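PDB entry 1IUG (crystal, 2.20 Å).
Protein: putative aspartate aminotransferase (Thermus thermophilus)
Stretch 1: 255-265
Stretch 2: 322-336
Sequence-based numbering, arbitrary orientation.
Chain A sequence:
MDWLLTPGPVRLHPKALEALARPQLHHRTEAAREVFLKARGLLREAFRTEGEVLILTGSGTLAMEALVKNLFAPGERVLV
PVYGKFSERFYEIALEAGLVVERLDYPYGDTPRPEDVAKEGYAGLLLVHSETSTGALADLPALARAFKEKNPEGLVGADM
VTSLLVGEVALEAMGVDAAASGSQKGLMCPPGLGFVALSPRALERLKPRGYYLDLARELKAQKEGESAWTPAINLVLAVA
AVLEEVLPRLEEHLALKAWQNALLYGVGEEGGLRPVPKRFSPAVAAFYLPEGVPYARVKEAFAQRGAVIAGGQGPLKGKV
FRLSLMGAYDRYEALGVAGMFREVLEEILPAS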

# COMPACT_ATOMS: atom_id res chain seq x y z
N ALA A 255 -12.29 19.88 18.97
CA ALA A 255 -13.21 20.03 20.10
C ALA A 255 -14.41 19.09 19.95
O ALA A 255 -14.89 18.54 20.93
N LEU A 256 -14.88 18.92 18.72
CA LEU A 256 -16.01 18.02 18.47
C LEU A 256 -15.61 16.58 18.80
O LEU A 256 -16.33 15.87 19.50
N LYS A 257 -14.45 16.15 18.30
CA LYS A 257 -13.99 14.80 18.54
C LYS A 257 -13.77 14.51 20.03
O LYS A 257 -14.11 13.43 20.52
N ALA A 258 -13.29 15.52 20.77
CA ALA A 258 -13.07 15.39 22.21
C ALA A 258 -14.41 15.28 22.93
O ALA A 258 -14.56 14.49 23.87
N TRP A 259 -15.38 16.07 22.48
CA TRP A 259 -16.71 16.07 23.07
C TRP A 259 -17.44 14.74 22.80
O TRP A 259 -18.08 14.19 23.69
N GLN A 260 -17.31 14.24 21.58
CA GLN A 260 -17.94 12.98 21.18
C GLN A 260 -17.44 11.77 21.97
O GLN A 260 -18.22 10.90 22.33
N ASN A 261 -16.13 11.73 22.22
CA ASN A 261 -15.53 10.63 22.96
C ASN A 261 -15.90 10.71 24.43
O ASN A 261 -16.17 9.68 25.07
N ALA A 262 -15.92 11.93 24.97
CA ALA A 262 -16.27 12.15 26.37
C ALA A 262 -17.74 11.76 26.58
O ALA A 262 -18.13 11.34 27.67
N LEU A 263 -18.53 11.90 25.52
CA LEU A 263 -19.94 11.55 25.55
C LEU A 263 -20.08 10.04 25.77
O LEU A 263 -20.95 9.60 26.53
N LEU A 264 -19.21 9.26 25.12
CA LEU A 264 -19.23 7.80 25.25
C LEU A 264 -18.81 7.35 26.65
O LEU A 264 -19.40 6.44 27.22
N TYR A 265 -17.77 7.99 27.20
CA TYR A 265 -17.30 7.65 28.54
C TYR A 265 -18.34 8.05 29.58
O TYR A 265 -18.50 7.36 30.59
N ARG A 322 -14.51 -1.72 22.89
CA ARG A 322 -14.20 -0.36 22.52
C ARG A 322 -15.12 0.21 21.51
O ARG A 322 -15.62 -0.44 20.60
N LEU A 323 -15.32 1.47 21.77
CA LEU A 323 -16.21 2.30 21.02
C LEU A 323 -15.50 3.50 20.49
O LEU A 323 -14.65 4.09 21.16
N SER A 324 -15.81 3.89 19.25
CA SER A 324 -15.17 5.07 18.66
C SER A 324 -16.02 5.86 17.66
O SER A 324 -16.59 5.30 16.72
N LEU A 325 -16.07 7.17 17.88
CA LEU A 325 -16.80 8.08 17.01
C LEU A 325 -15.80 8.89 16.19
O LEU A 325 -16.10 10.00 15.75
N MET A 326 -14.62 8.32 16.00
CA MET A 326 -13.54 8.96 15.25
C MET A 326 -13.90 9.19 13.78
O MET A 326 -13.32 10.06 13.12
N GLY A 327 -14.90 8.45 13.29
CA GLY A 327 -15.34 8.58 11.92
C GLY A 327 -16.11 9.87 11.63
O GLY A 327 -16.28 10.70 12.51
N ALA A 328 -16.60 10.01 10.40
CA ALA A 328 -17.33 11.21 10.01
C ALA A 328 -18.75 11.26 10.57
O ALA A 328 -19.73 10.96 9.87
N TYR A 329 -18.85 11.64 11.84
CA TYR A 329 -20.13 11.76 12.54
C TYR A 329 -20.26 13.16 13.09
O TYR A 329 -19.26 13.75 13.53
N ASP A 330 -21.47 13.69 13.08
CA ASP A 330 -21.68 15.03 13.62
C ASP A 330 -22.18 14.96 15.06
O ASP A 330 -22.25 13.89 15.66
N ARG A 331 -22.49 16.13 15.60
CA ARG A 331 -23.00 16.33 16.95
C ARG A 331 -24.20 15.41 17.26
O ARG A 331 -24.21 14.69 18.26
N TYR A 332 -25.16 15.38 16.34
CA TYR A 332 -26.38 14.61 16.54
C TYR A 332 -26.33 13.12 16.28
O TYR A 332 -27.11 12.36 16.86
N GLU A 333 -25.41 12.68 15.42
CA GLU A 333 -25.27 11.26 15.16
C GLU A 333 -24.62 10.65 16.40
O GLU A 333 -24.93 9.52 16.79
N ALA A 334 -23.75 11.42 17.04
CA ALA A 334 -23.07 10.99 18.26
C ALA A 334 -24.11 10.82 19.37
O ALA A 334 -24.07 9.83 20.10
N LEU A 335 -25.02 11.78 19.49
CA LEU A 335 -26.08 11.71 20.51
C LEU A 335 -26.92 10.45 20.27
O LEU A 335 -27.40 9.82 21.21
N GLY A 336 -27.08 10.09 19.00
CA GLY A 336 -27.84 8.90 18.65
C GLY A 336 -27.11 7.65 19.11
O GLY A 336 -27.74 6.70 19.59

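Which side chains of helix 255-265 face the second stretch? L256, W259, Q260, L263 and L264 all point toward it, while A255, A258 and A262 lie out of reach. The helix runs nearly parallel to helix 331-336, at 11° and 10.1 Å between axes. Over that gap the small A334 leaves room for larger partners: its CB lies 3.8 Å from Q260 CG and 4.0 Å from L263 CD2.

What does the side-chain NH2 of Q260 donate to? With chi1 m and chi2 t the chain extends toward the turn before the second helix. Q260 NE2 donates to Y329 O at 2.9 Å and, in a weak bond, to D330 O at 3.1 Å. The D330 side chain, chi1 p, instead caps its own helix, D330 OD2 accepting from E333 N at 2.9 Å.

What holds W259 and R331 together? W259 takes chi1 t, and R331, whose chi1 of -149° lies between wells, bends through chi2 m to lay its guanidinium flat on the indole. The planes meet at 15° with centres 4.0 Å apart, a stacked cation-pi arrangement. At the indole edge, W259 CH2 meets L335 CD2 at 3.9 Å; L263, t and p, brings its CD2 to 4.1 Å from that same L335 CD2.

What does L264 pack against? L264, L323 and L325 all adopt m,t rotamers; L264 CD1 lies 4.0 Å from L323 CB, and L264 CG 3.9 Å from L325 CD1.

Where does water enter? K257 starts sideways, but its m,m,t chain carries K257 CE to 3.2 Å from L325 O, and K257 NZ donates to two waters at 3.0 Å each; one of these donates to Y329 O at 3.3 Å. Another water links N261 OD1 and L325 N, 2.8 Å from each.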

# COMPACT_ATOMS: atom_id res chain seq x y z
CB ALA A 255 -13.68 21.49 20.21
CB LEU A 256 -16.46 18.10 17.01
CG LEU A 256 -17.57 17.12 16.62
CD1 LEU A 256 -18.86 17.49 17.35
CD2 LEU A 256 -17.79 17.13 15.11
CB LYS A 257 -12.76 14.48 17.67
CG LYS A 257 -13.16 14.26 16.20
CD LYS A 257 -14.14 13.08 16.14
CE LYS A 257 -14.66 12.73 14.75
NZ LYS A 257 -14.13 13.60 13.67
CB ALA A 258 -12.28 16.58 22.74
CB TRP A 259 -17.53 17.25 22.53
CG TRP A 259 -18.95 17.25 23.02
CD1 TRP A 259 -19.42 17.80 24.18
CD2 TRP A 259 -20.09 16.65 22.37
NE1 TRP A 259 -20.77 17.57 24.30
CE2 TRP A 259 -21.20 16.87 23.21
CE3 TRP A 259 -20.26 15.95 21.17
CZ2 TRP A 259 -22.48 16.40 22.88
CZ3 TRP A 259 -21.53 15.48 20.85
CH2 TRP A 259 -22.63 15.71 21.70
CB GLN A 260 -17.73 12.72 19.67
CG GLN A 260 -18.57 13.62 18.76
CD GLN A 260 -18.26 13.43 17.29
OE1 GLN A 260 -17.10 13.26 16.91
NE2 GLN A 260 -19.29 13.47 16.45
CB ASN A 261 -14.01 10.63 22.79
CG ASN A 261 -13.40 9.28 23.08
OD1 ASN A 261 -13.77 8.28 22.47
ND2 ASN A 261 -12.46 9.24 24.02
CB ALA A 262 -16.06 13.61 26.74
CB LEU A 263 -20.60 11.95 24.22
CG LEU A 263 -22.10 11.69 24.07
CD1 LEU A 263 -22.88 12.56 25.05
CD2 LEU A 263 -22.53 11.98 22.65
CB LEU A 264 -18.33 7.16 24.20
CG LEU A 264 -18.72 7.38 22.74
CD1 LEU A 264 -17.70 6.71 21.83
CD2 LEU A 264 -20.12 6.83 22.48
CB TYR A 265 -15.97 8.34 28.85
CG TYR A 265 -14.75 7.55 28.40
CD1 TYR A 265 -13.87 8.07 27.46
CD2 TYR A 265 -14.49 6.29 28.94
CE1 TYR A 265 -12.74 7.36 27.06
CE2 TYR A 265 -13.36 5.56 28.54
CZ TYR A 265 -12.50 6.10 27.61
OH TYR A 265 -11.39 5.39 27.20
CB ARG A 322 -12.76 -0.24 22.07
CG ARG A 322 -11.78 -0.53 23.19
CD ARG A 322 -10.37 -0.60 22.67
NE ARG A 322 -10.20 -1.80 21.87
CZ ARG A 322 -9.51 -1.84 20.72
NH1 ARG A 322 -8.94 -0.74 20.26
NH2 ARG A 322 -9.43 -2.98 20.05
CB LEU A 323 -17.39 2.73 21.89
CG LEU A 323 -18.35 1.64 22.37
CD1 LEU A 323 -19.41 2.23 23.29
CD2 LEU A 323 -19.00 0.92 21.19
CB SER A 324 -13.86 4.67 17.99
OG SER A 324 -13.19 5.80 17.46
CB LEU A 325 -17.69 9.02 17.84
CG LEU A 325 -18.98 8.40 18.36
CD1 LEU A 325 -19.63 9.27 19.42
CD2 LEU A 325 -19.92 8.18 17.19
CB MET A 326 -12.26 8.11 15.39
CG MET A 326 -11.03 8.60 14.64
SD MET A 326 -9.49 7.88 15.27
CE MET A 326 -9.86 6.13 15.18
CB ALA A 328 -17.34 11.34 8.48
CB TYR A 329 -20.19 10.80 13.73
CG TYR A 329 -20.23 9.34 13.37
CD1 TYR A 329 -19.13 8.51 13.60
CD2 TYR A 329 -21.38 8.78 12.82
CE1 TYR A 329 -19.17 7.15 13.29
CE2 TYR A 329 -21.44 7.43 12.51
CZ TYR A 329 -20.33 6.62 12.75
OH TYR A 329 -20.41 5.29 12.44
CB ASP A 330 -22.59 15.88 12.72
CG ASP A 330 -24.06 15.46 12.74
OD1 ASP A 330 -24.86 16.15 12.08
OD2 ASP A 330 -24.44 14.47 13.41
CB ARG A 331 -23.42 17.81 17.06
CG ARG A 331 -23.32 18.52 18.40
CD ARG A 331 -24.17 17.90 19.48
NE ARG A 331 -24.49 18.84 20.55
CZ ARG A 331 -23.60 19.47 21.32
NH1 ARG A 331 -22.30 19.29 21.15
NH2 ARG A 331 -24.03 20.25 22.31
CB TYR A 332 -27.52 15.32 15.81
CG TYR A 332 -27.54 16.77 16.22
CD1 TYR A 332 -27.02 17.76 15.37
CD2 TYR A 332 -27.94 17.14 17.50
CE1 TYR A 332 -26.89 19.07 15.81
CE2 TYR A 332 -27.81 18.45 17.94
CZ TYR A 332 -27.29 19.41 17.09
OH TYR A 332 -27.14 20.71 17.53
CB GLU A 333 -24.42 11.03 13.91
CG GLU A 333 -25.18 11.37 12.63
CD GLU A 333 -24.30 11.39 11.40
OE1 GLU A 333 -24.73 10.85 10.37
OE2 GLU A 333 -23.18 11.95 11.45
CB ALA A 334 -22.01 12.00 18.67
CB LEU A 335 -26.98 12.95 20.46
CG LEU A 335 -26.45 14.27 21.03
CD1 LEU A 335 -27.52 15.36 20.89
CD2 LEU A 335 -26.09 14.10 22.50
O HOH W 1 -11.37 12.76 12.80
O HOH W 2 -16.47 14.46 11.98
O HOH W 3 -14.65 8.59 19.88